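Local structure of acetylxylan esterase / glucomannan deacetylase (2W9X) at residues 26-30 with 58-62; 32-37 with 47-51; 245-249 with 300-304. The protein removes acetyl groups from plant cell wall polysaccharides, deacetylating glucomannan with a large preference over birchwood xylan. Residues are numbered along the deposited sequence.

Interaction 1. Residues 26-30 with 58-62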
ATOM      1  N   LYS B  26      36.864  27.756  19.138  1.00 46.86           N
ATOM      2  CA  LYS B  26      36.782  27.009  17.842  1.00 47.14           C
ATOM      3  C   LYS B  26      35.523  26.117  17.738  1.00 47.03           C
ATOM      4  O   LYS B  26      35.413  25.129  18.462  1.00 47.05           O
ATOM      5  CB  LYS B  26      38.060  26.175  17.637  1.00 47.22           C
ATOM      6  CG  LYS B  26      38.207  25.480  16.275  1.00 47.79           C
ATOM      7  CD  LYS B  26      37.705  24.028  16.301  1.00 48.51           C
ATOM      8  CE  LYS B  26      38.317  23.190  15.181  1.00 48.67           C
ATOM      9  NZ  LYS B  26      39.793  23.011  15.371  1.00 49.12           N
ATOM     10  N   PRO B  27      34.579  26.462  16.831  1.00 46.88           N
ATOM     11  CA  PRO B  27      33.462  25.555  16.540  1.00 46.90           C
ATOM     12  C   PRO B  27      33.840  24.462  15.531  1.00 46.66           C
ATOM     13  O   PRO B  27      34.594  24.721  14.593  1.00 46.88           O
ATOM     14  CB  PRO B  27      32.396  26.488  15.954  1.00 46.68           C
ATOM     15  CG  PRO B  27      33.170  27.583  15.312  1.00 47.16           C
ATOM     16  CD  PRO B  27      34.489  27.711  16.046  1.00 47.12           C
ATOM     17  N   LEU B  28      33.320  23.255  15.740  1.00 46.37           N
ATOM     18  CA  LEU B  28      33.546  22.117  14.840  1.00 45.89           C
ATOM     19  C   LEU B  28      32.516  22.069  13.701  1.00 45.68           C
ATOM     20  O   LEU B  28      31.409  22.592  13.854  1.00 45.44           O
ATOM     21  CB  LEU B  28      33.469  20.801  15.628  1.00 45.73           C
ATOM     22  CG  LEU B  28      34.700  20.302  16.386  1.00 44.99           C
ATOM     23  CD1 LEU B  28      34.303  19.207  17.375  1.00 44.93           C
ATOM     24  CD2 LEU B  28      35.778  19.809  15.419  1.00 43.88           C
ATOM     25  N   PRO B  29      32.887  21.470  12.547  1.00 45.51           N
ATOM     26  CA  PRO B  29      31.865  21.120  11.548  1.00 45.25           C
ATOM     27  C   PRO B  29      30.825  20.170  12.132  1.00 44.87           C
ATOM     28  O   PRO B  29      31.173  19.236  12.865  1.00 44.64           O
ATOM     29  CB  PRO B  29      32.656  20.412  10.436  1.00 45.27           C
ATOM     30  CG  PRO B  29      34.010  20.131  11.014  1.00 46.06           C
ATOM     31  CD  PRO B  29      34.250  21.149  12.084  1.00 45.59           C
ATOM     32  N   LEU B  30      29.560  20.422  11.806  1.00 44.56           N
ATOM     33  CA  LEU B  30      28.462  19.655  12.354  1.00 44.05           C
ATOM     34  C   LEU B  30      27.461  19.268  11.267  1.00 43.93           C
ATOM     35  O   LEU B  30      27.485  19.820  10.154  1.00 43.56           O
ATOM     36  CB  LEU B  30      27.800  20.427  13.513  1.00 44.11           C
ATOM     37  CG  LEU B  30      26.498  21.235  13.435  1.00 43.76           C
ATOM     38  CD1 LEU B  30      26.380  22.057  14.704  1.00 44.15           C
ATOM     39  CD2 LEU B  30      26.390  22.127  12.221  1.00 44.92           C
ATOM     40  N   GLU B  58      25.046  16.510  15.114  1.00 38.08           N
ATOM     41  CA  GLU B  58      26.119  15.524  15.210  1.00 37.61           C
ATOM     42  C   GLU B  58      27.466  16.139  14.880  1.00 37.36           C
ATOM     43  O   GLU B  58      27.556  17.053  14.046  1.00 36.76           O
ATOM     44  CB  GLU B  58      25.871  14.327  14.297  1.00 37.17           C
ATOM     45  CG  GLU B  58      24.759  13.406  14.789  1.00 39.17           C
ATOM     46  CD  GLU B  58      24.355  12.383  13.760  1.00 39.15           C
ATOM     47  OE1 GLU B  58      24.531  11.186  14.040  1.00 40.08           O
ATOM     48  OE2 GLU B  58      23.866  12.766  12.671  1.00 41.41           O
ATOM     49  N   THR B  59      28.502  15.636  15.551  1.00 37.08           N
ATOM     50  CA  THR B  59      29.888  15.992  15.229  1.00 36.23           C
ATOM     51  C   THR B  59      30.871  14.844  15.504  1.00 36.83           C
ATOM     52  O   THR B  59      30.522  13.859  16.171  1.00 36.76           O
ATOM     53  CB  THR B  59      30.339  17.304  15.915  1.00 36.21           C
ATOM     54  OG1 THR B  59      31.504  17.792  15.252  1.00 34.27           O
ATOM     55  CG2 THR B  59      30.653  17.105  17.396  1.00 35.57           C
ATOM     56  N   ALA B  60      32.098  14.990  14.989  1.00 37.03           N
ATOM     57  CA  ALA B  60      33.136  13.972  15.100  1.00 37.25           C
ATOM     58  C   ALA B  60      34.503  14.638  15.113  1.00 37.96           C
ATOM     59  O   ALA B  60      34.758  15.569  14.333  1.00 37.76           O
ATOM     60  CB  ALA B  60      33.038  12.971  13.946  1.00 36.89           C
ATOM     61  N   PHE B  61      35.379  14.162  15.995  1.00 38.65           N
ATOM     62  CA  PHE B  61      36.713  14.757  16.153  1.00 39.26           C
ATOM     63  C   PHE B  61      37.700  13.847  16.879  1.00 39.83           C
ATOM     64  O   PHE B  61      37.307  12.991  17.678  1.00 40.20           O
ATOM     65  CB  PHE B  61      36.617  16.095  16.895  1.00 39.01           C
ATOM     66  CG  PHE B  61      36.184  15.962  18.328  1.00 39.31           C
ATOM     67  CD1 PHE B  61      34.846  15.730  18.650  1.00 38.61           C
ATOM     68  CD2 PHE B  61      37.111  16.067  19.356  1.00 39.13           C
ATOM     69  CE1 PHE B  61      34.446  15.600  19.975  1.00 39.46           C
ATOM     70  CE2 PHE B  61      36.721  15.939  20.686  1.00 39.88           C
ATOM     71  CZ  PHE B  61      35.385  15.706  20.997  1.00 39.22           C
ATOM     72  N   LYS B  62      38.984  14.043  16.586  1.00 40.84           N
ATOM     73  CA  LYS B  62      40.065  13.484  17.385  1.00 41.30           C
ATOM     74  C   LYS B  62      40.485  14.552  18.387  1.00 41.82           C
ATOM     75  O   LYS B  62      40.844  15.666  18.001  1.00 41.83           O
ATOM     76  CB  LYS B  62      41.250  13.086  16.502  1.00 41.41           C
TER
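Residues 26-30 approach strand 58-62 in an antiparallel sense, but loosely: the closest CA atoms, those of Leu30 and Thr59, are 4.9 Å apart, and the one hydrogen bond between the segments comes from a side chain. This is the lead-in to strand 31-33, which pairs with strand 56-62 in the β-rich N-terminal domain of a family 2 carbohydrate esterase. The lead-in is also tied to strand 122-128 of the five-stranded sheet, through a backbone hydrogen bond between Leu28 and Phe127. Against strand 58-62, Leu30 CA makes a CH···O contact of 3.2 Å with Glu58 O. Glu58 sends its carboxylate away, to salt bridges with Arg141 and Arg110. Among the side chains, Leu28 points toward the strand and touches both Thr59 and Phe61; its CD1 packs 3.7 Å from Phe61 CD1. Thr59 provides the directional element: its OG1 donates to Pro29 O over 2.8 Å, while Leu28 CB rests 3.6 Å from that same OG1.

Interaction 2. Residues 32-37 with 47-51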
ATOM      1  N   ILE B  32      23.196  18.453  10.804  1.00 42.35           N
ATOM      2  CA  ILE B  32      21.892  18.761  11.403  1.00 41.93           C
ATOM      3  C   ILE B  32      20.802  17.823  10.905  1.00 41.27           C
ATOM      4  O   ILE B  32      20.646  17.613   9.697  1.00 41.14           O
ATOM      5  CB  ILE B  32      21.441  20.219  11.110  1.00 42.16           C
ATOM      6  CG1 ILE B  32      22.479  21.225  11.599  1.00 42.32           C
ATOM      7  CG2 ILE B  32      20.065  20.496  11.735  1.00 42.23           C
ATOM      8  CD1 ILE B  32      22.732  22.379  10.615  1.00 43.46           C
ATOM      9  N   GLY B  33      20.059  17.260  11.852  1.00 40.39           N
ATOM     10  CA  GLY B  33      18.811  16.589  11.546  1.00 40.09           C
ATOM     11  C   GLY B  33      17.613  17.423  11.964  1.00 39.63           C
ATOM     12  O   GLY B  33      17.593  18.005  13.050  1.00 39.18           O
ATOM     13  N   GLY B  34      16.614  17.490  11.089  1.00 39.12           N
ATOM     14  CA  GLY B  34      15.400  18.216  11.406  1.00 38.57           C
ATOM     15  C   GLY B  34      15.472  19.656  10.951  1.00 38.74           C
ATOM     16  O   GLY B  34      16.550  20.159  10.570  1.00 38.24           O
ATOM     17  N   ARG B  35      14.310  20.308  10.985  1.00 38.42           N
ATOM     18  CA  ARG B  35      14.148  21.673  10.516  1.00 38.99           C
ATOM     19  C   ARG B  35      14.785  22.636  11.498  1.00 39.13           C
ATOM     20  O   ARG B  35      14.434  22.666  12.674  1.00 39.26           O
ATOM     21  CB  ARG B  35      12.668  22.007  10.323  1.00 38.49           C
ATOM     22  CG  ARG B  35      12.054  21.338   9.125  1.00 38.05           C
ATOM     23  CD  ARG B  35      10.588  21.662   9.032  1.00 37.26           C
ATOM     24  NE  ARG B  35      10.008  21.154   7.795  1.00 36.53           N
ATOM     25  CZ  ARG B  35       8.738  21.319   7.445  1.00 38.51           C
ATOM     26  NH1 ARG B  35       7.902  21.981   8.241  1.00 37.42           N
ATOM     27  NH2 ARG B  35       8.311  20.832   6.289  1.00 38.68           N
ATOM     28  N   VAL B  36      15.728  23.423  10.994  1.00 39.97           N
ATOM     29  CA  VAL B  36      16.502  24.340  11.810  1.00 40.24           C
ATOM     30  C   VAL B  36      16.687  25.631  11.024  1.00 40.72           C
ATOM     31  O   VAL B  36      17.023  25.601   9.837  1.00 40.45           O
ATOM     32  CB  VAL B  36      17.880  23.718  12.187  1.00 40.26           C
ATOM     33  CG1 VAL B  36      18.840  24.768  12.659  1.00 40.70           C
ATOM     34  CG2 VAL B  36      17.728  22.652  13.258  1.00 39.86           C
ATOM     35  N   LEU B  37      16.428  26.756  11.685  1.00 41.63           N
ATOM     36  CA  LEU B  37      16.736  28.066  11.147  1.00 42.27           C
ATOM     37  C   LEU B  37      18.203  28.359  11.485  1.00 43.07           C
ATOM     38  O   LEU B  37      18.550  28.552  12.660  1.00 43.28           O
ATOM     39  CB  LEU B  37      15.830  29.130  11.781  1.00 42.22           C
ATOM     40  CG  LEU B  37      15.380  30.387  11.011  1.00 41.69           C
ATOM     41  CD1 LEU B  37      15.278  31.571  11.961  1.00 40.20           C
ATOM     42  CD2 LEU B  37      16.247  30.738   9.792  1.00 41.51           C
ATOM     43  N   SER B  47      24.056  30.316  14.911  1.00 40.17           N
ATOM     44  CA  SER B  47      22.951  29.920  15.762  1.00 40.63           C
ATOM     45  C   SER B  47      21.949  29.059  15.011  1.00 40.67           C
ATOM     46  O   SER B  47      21.530  29.376  13.888  1.00 41.01           O
ATOM     47  CB  SER B  47      22.279  31.134  16.404  1.00 40.74           C
ATOM     48  OG  SER B  47      21.509  31.845  15.467  1.00 41.90           O
ATOM     49  N   TYR B  48      21.590  27.952  15.647  1.00 40.03           N
ATOM     50  CA  TYR B  48      20.627  27.020  15.111  1.00 39.86           C
ATOM     51  C   TYR B  48      19.378  27.131  15.980  1.00 39.75           C
ATOM     52  O   TYR B  48      19.408  26.792  17.163  1.00 39.17           O
ATOM     53  CB  TYR B  48      21.209  25.599  15.138  1.00 39.73           C
ATOM     54  CG  TYR B  48      22.609  25.509  14.564  1.00 39.44           C
ATOM     55  CD1 TYR B  48      22.820  25.371  13.186  1.00 39.46           C
ATOM     56  CD2 TYR B  48      23.728  25.591  15.391  1.00 39.18           C
ATOM     57  CE1 TYR B  48      24.120  25.304  12.653  1.00 37.88           C
ATOM     58  CE2 TYR B  48      25.024  25.530  14.867  1.00 38.86           C
ATOM     59  CZ  TYR B  48      25.211  25.375  13.502  1.00 38.19           C
ATOM     60  OH  TYR B  48      26.498  25.321  12.990  1.00 40.25           O
ATOM     61  N   THR B  49      18.312  27.676  15.399  1.00 39.89           N
ATOM     62  CA  THR B  49      17.005  27.812  16.073  1.00 39.81           C
ATOM     63  C   THR B  49      16.028  26.743  15.552  1.00 39.50           C
ATOM     64  O   THR B  49      15.945  26.510  14.348  1.00 39.29           O
ATOM     65  CB  THR B  49      16.434  29.259  15.907  1.00 39.50           C
ATOM     66  OG1 THR B  49      17.408  30.204  16.354  1.00 39.71           O
ATOM     67  CG2 THR B  49      15.157  29.477  16.713  1.00 39.28           C
ATOM     68  N   TYR B  50      15.310  26.084  16.466  1.00 39.45           N
ATOM     69  CA  TYR B  50      14.416  24.959  16.121  1.00 39.66           C
ATOM     70  C   TYR B  50      13.143  24.947  16.976  1.00 39.29           C
ATOM     71  O   TYR B  50      13.118  25.515  18.063  1.00 39.24           O
ATOM     72  CB  TYR B  50      15.163  23.625  16.288  1.00 39.60           C
ATOM     73  CG  TYR B  50      16.015  23.631  17.520  1.00 40.04           C
ATOM     74  CD1 TYR B  50      17.346  24.089  17.471  1.00 40.53           C
ATOM     75  CD2 TYR B  50      15.477  23.257  18.757  1.00 39.98           C
ATOM     76  CE1 TYR B  50      18.127  24.133  18.629  1.00 39.75           C
ATOM     77  CE2 TYR B  50      16.238  23.298  19.910  1.00 38.88           C
ATOM     78  CZ  TYR B  50      17.559  23.740  19.841  1.00 39.49           C
ATOM     79  OH  TYR B  50      18.305  23.777  20.986  1.00 39.97           O
ATOM     80  N   SER B  51      12.088  24.288  16.490  1.00 39.49           N
ATOM     81  CA  SER B  51      10.857  24.105  17.288  1.00 39.12           C
ATOM     82  C   SER B  51      10.115  22.793  17.017  1.00 38.90           C
ATOM     83  O   SER B  51       9.422  22.270  17.905  1.00 38.57           O
ATOM     84  CB  SER B  51       9.902  25.288  17.125  1.00 38.86           C
ATOM     85  OG  SER B  51       9.589  25.470  15.763  1.00 39.94           O
TER
HETATM   86  O   HOH W   1      12.500  23.710  13.735  1.00 33.42           O
HETATM   87  O   HOH W   2      19.274  30.775  14.424  1.00 50.45           O
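How a chain leaves one β-sheet and joins another can be followed in its polar groups. Strand 31-33 ends at Gly33, the chain turns through Gly34, where (phi 91°, psi 168°) a CB would collide with the carbonyl O of the residue before, and at Leu37 it pairs with strand 47-50. Leu37 and Thr49 form an antiparallel hydrogen-bonded pair: Leu37 N donates to Thr49 O at 2.7 Å and Thr49 N to Leu37 O at 2.9 Å, so both backbone groups of each residue are satisfied. Two CH···O contacts flank the pair, Val36 CA to Thr49 O at 3.4 Å and Tyr48 CA to Leu37 O at 3.6 Å.

On the Arg35/Ser51 side, direct pairing gives way to water: water 1 donates to Arg35 O over 2.4 Å and accepts from Ser51 N at 2.8 Å, bridging the diverging backbones. Beside the pair, water 2 links the hydroxyls Ser47 OG and Thr49 OG1, each 2.7 Å away, and lies 2.9 Å from Leu37 O. Two polar ends find partners outside the segments: Tyr50 OH in Asp72, the Arg35 guanidinium in Tyr219 O, with cation-pi contacts to Tyr219 and Trp52.

Val36 CG1 packs 3.5 Å from Tyr48 CB, Val36 CG2 lies 4.1 Å from Tyr50 CB, and Ile32 CD1 reaches to 3.8 Å from Tyr48 CE1. Strand 47-50 also bonds to strand 122-128. Its antiparallel pairing with the preceding strand 37-39 makes a β-hairpin, at the edge of the five-stranded sheet in the N-terminal β-domain.

Interaction 3. Residues 245-249 with 300-304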
ATOM      1  N   GLY B 245      -5.498  12.357  11.279  1.00 36.33           N
ATOM      2  CA  GLY B 245      -6.903  11.977  11.167  1.00 35.72           C
ATOM      3  C   GLY B 245      -7.546  11.596  12.497  1.00 36.48           C
ATOM      4  O   GLY B 245      -8.770  11.660  12.632  1.00 36.61           O
ATOM      5  N   THR B 246      -6.738  11.173  13.474  1.00 36.38           N
ATOM      6  CA  THR B 246      -7.267  10.907  14.821  1.00 36.77           C
ATOM      7  C   THR B 246      -7.923  12.183  15.375  1.00 36.72           C
ATOM      8  O   THR B 246      -9.036  12.147  15.892  1.00 36.38           O
ATOM      9  CB  THR B 246      -6.194  10.341  15.783  1.00 36.69           C
ATOM     10  OG1 THR B 246      -5.909   8.983  15.413  1.00 37.64           O
ATOM     11  CG2 THR B 246      -6.705  10.355  17.253  1.00 37.42           C
ATOM     12  N   ASN B 247      -7.248  13.314  15.225  1.00 36.90           N
ATOM     13  CA  ASN B 247      -7.811  14.554  15.727  1.00 37.40           C
ATOM     14  C   ASN B 247      -8.972  15.075  14.885  1.00 37.22           C
ATOM     15  O   ASN B 247      -9.898  15.682  15.431  1.00 38.16           O
ATOM     16  CB  ASN B 247      -6.733  15.603  15.913  1.00 37.06           C
ATOM     17  CG  ASN B 247      -5.768  15.217  17.007  1.00 38.70           C
ATOM     18  OD1 ASN B 247      -4.559  15.202  16.802  1.00 40.75           O
ATOM     19  ND2 ASN B 247      -6.306  14.861  18.166  1.00 34.80           N
ATOM     20  N   ASP B 248      -8.959  14.808  13.582  1.00 37.31           N
ATOM     21  CA  ASP B 248     -10.142  15.147  12.763  1.00 37.79           C
ATOM     22  C   ASP B 248     -11.379  14.424  13.264  1.00 37.83           C
ATOM     23  O   ASP B 248     -12.456  15.013  13.304  1.00 36.84           O
ATOM     24  CB  ASP B 248      -9.934  14.832  11.270  1.00 37.53           C
ATOM     25  CG  ASP B 248      -8.789  15.604  10.684  1.00 37.93           C
ATOM     26  OD1 ASP B 248      -9.053  16.644  10.042  1.00 36.04           O
ATOM     27  OD2 ASP B 248      -7.622  15.181  10.899  1.00 36.21           O
ATOM     28  N   PHE B 249     -11.219  13.149  13.654  1.00 37.51           N
ATOM     29  CA  PHE B 249     -12.393  12.273  13.831  1.00 37.89           C
ATOM     30  C   PHE B 249     -12.669  11.731  15.238  1.00 37.75           C
ATOM     31  O   PHE B 249     -13.703  11.114  15.449  1.00 37.38           O
ATOM     32  CB  PHE B 249     -12.388  11.108  12.818  1.00 37.88           C
ATOM     33  CG  PHE B 249     -12.334  11.553  11.382  1.00 38.51           C
ATOM     34  CD1 PHE B 249     -13.381  12.276  10.818  1.00 38.99           C
ATOM     35  CD2 PHE B 249     -11.235  11.250  10.598  1.00 39.05           C
ATOM     36  CE1 PHE B 249     -13.330  12.688   9.486  1.00 38.62           C
ATOM     37  CE2 PHE B 249     -11.171  11.665   9.271  1.00 35.59           C
ATOM     38  CZ  PHE B 249     -12.226  12.372   8.715  1.00 38.84           C
ATOM     39  N   GLU B 300     -13.734   4.728  11.581  1.00 38.50           N
ATOM     40  CA  GLU B 300     -14.015   5.945  10.788  1.00 38.30           C
ATOM     41  C   GLU B 300     -12.744   6.539  10.196  1.00 38.17           C
ATOM     42  O   GLU B 300     -12.732   6.979   9.036  1.00 38.48           O
ATOM     43  CB  GLU B 300     -14.770   7.007  11.606  1.00 38.62           C
ATOM     44  CG  GLU B 300     -15.009   8.336  10.843  1.00 38.33           C
ATOM     45  CD  GLU B 300     -15.835   9.334  11.614  1.00 39.21           C
ATOM     46  OE1 GLU B 300     -15.712   9.403  12.850  1.00 39.52           O
ATOM     47  OE2 GLU B 300     -16.617  10.064  10.971  1.00 41.23           O
ATOM     48  N   ILE B 301     -11.670   6.554  10.983  1.00 37.06           N
ATOM     49  CA  ILE B 301     -10.414   7.134  10.526  1.00 36.81           C
ATOM     50  C   ILE B 301      -9.805   6.313   9.383  1.00 37.20           C
ATOM     51  O   ILE B 301      -9.481   6.855   8.311  1.00 37.03           O
ATOM     52  CB  ILE B 301      -9.375   7.268  11.658  1.00 36.70           C
ATOM     53  CG1 ILE B 301      -9.922   8.109  12.830  1.00 35.64           C
ATOM     54  CG2 ILE B 301      -8.089   7.871  11.100  1.00 35.55           C
ATOM     55  CD1 ILE B 301      -9.242   7.725  14.203  1.00 36.93           C
ATOM     56  N   ALA B 302      -9.650   5.016   9.612  1.00 36.76           N
ATOM     57  CA  ALA B 302      -9.111   4.121   8.581  1.00 36.68           C
ATOM     58  C   ALA B 302      -9.912   4.232   7.273  1.00 37.37           C
ATOM     59  O   ALA B 302      -9.337   4.244   6.177  1.00 37.33           O
ATOM     60  CB  ALA B 302      -9.083   2.671   9.086  1.00 35.80           C
ATOM     61  N   GLU B 303     -11.239   4.299   7.377  1.00 37.52           N
ATOM     62  CA  GLU B 303     -12.071   4.380   6.181  1.00 38.17           C
ATOM     63  C   GLU B 303     -11.811   5.624   5.331  1.00 38.59           C
ATOM     64  O   GLU B 303     -11.756   5.523   4.098  1.00 37.82           O
ATOM     65  CB  GLU B 303     -13.573   4.259   6.490  1.00 38.40           C
ATOM     66  CG  GLU B 303     -14.392   4.400   5.163  1.00 41.56           C
ATOM     67  CD  GLU B 303     -15.748   3.732   5.193  1.00 46.47           C
ATOM     68  OE1 GLU B 303     -15.824   2.509   5.476  1.00 48.70           O
ATOM     69  OE2 GLU B 303     -16.739   4.429   4.907  1.00 48.29           O
ATOM     70  N   GLN B 304     -11.647   6.788   5.971  1.00 37.83           N
ATOM     71  CA  GLN B 304     -11.424   8.014   5.200  1.00 38.66           C
ATOM     72  C   GLN B 304     -10.076   7.977   4.520  1.00 38.62           C
ATOM     73  O   GLN B 304      -9.941   8.438   3.392  1.00 39.00           O
ATOM     74  CB  GLN B 304     -11.537   9.288   6.043  1.00 38.30           C
ATOM     75  CG  GLN B 304     -12.824   9.413   6.879  1.00 38.80           C
ATOM     76  CD  GLN B 304     -14.074   8.957   6.143  1.00 39.75           C
ATOM     77  OE1 GLN B 304     -14.369   9.431   5.046  1.00 38.91           O
ATOM     78  NE2 GLN B 304     -14.808   8.026   6.745  1.00 37.74           N
TER
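Apolar packing carries most of this contact between the short helix 246-249 and the start of helix 300-314. Phe249 is the main wedge: its CB lies 3.9 Å from Ile301 CG1, and its ring tip, CZ, reaches to 3.5 Å from the aliphatic CG of Gln304. Ile301 also makes van der Waals contacts with oxygen atoms, its CG1 3.7 Å from Gly245 O and its CD1 3.8 Å from Thr246 OG1. The Phe249 ring also meets Tyr269 of helix 262-283 edge-to-face, so three helices share this aromatic residue.

Steric fit accounts for Gly245, the N-cap residue. A CB there would come within a tight 3.2 Å of Ile301 CG2, and the backbone angles would also push it against the preceding carbonyl.

Hydrogen bonds stay within each segment or lead outward. Phe249 N donates to Gly245 O at 3.0 Å, closing the helical turn, while Gln304 NE2 donates to Glu300 O at 3.3 Å and Gln304 OE1 is hydrogen-bonded to Lys307. Glu300 OE1 sits 3.7 Å from Phe249 O, and Arg262 serves both, with a salt bridge to Glu300 and a weak hydrogen bond to Phe249 O; Glu300 OE2 is bonded to His266. Asp248 binds the backbone amides of Ile202, Val203 and Arg204.

The sequence Gly-Thr-Asn-Asp matches the block III motif of SGNH hydrolases, whose Asn, here Asn247, probably stabilises the transition state. Packing and shape fit hold the contact, without hydrogen bonds between the segments, and the CA-to-CB bond of Asn247 points away from it, consistent with an active-site role.

Along the chain, interaction 2 is nested within the loop closed by interaction 1, and interaction 3 follows both. The first two are neighbours, their centres about 17 Å apart, and they touch where Leu30 CD2 meets Tyr48 OH at 3.3 Å. Residues 26-33 reach the first sheet, where strands 31-33 and 56-62 adjoin, and the chain then joins the five-stranded sheet at 37-39. Interaction 3 lies on the opposite side of the chain's centre, its centre about 44 Å from that of interaction 1 and about 31 Å from that of interaction 2. Interactions 1 and 2 thus belong to the N-terminal β-domain, whereas interaction 3 lies in the SGNH hydrolase region with its parallel sheet, beside the probable catalytic residues.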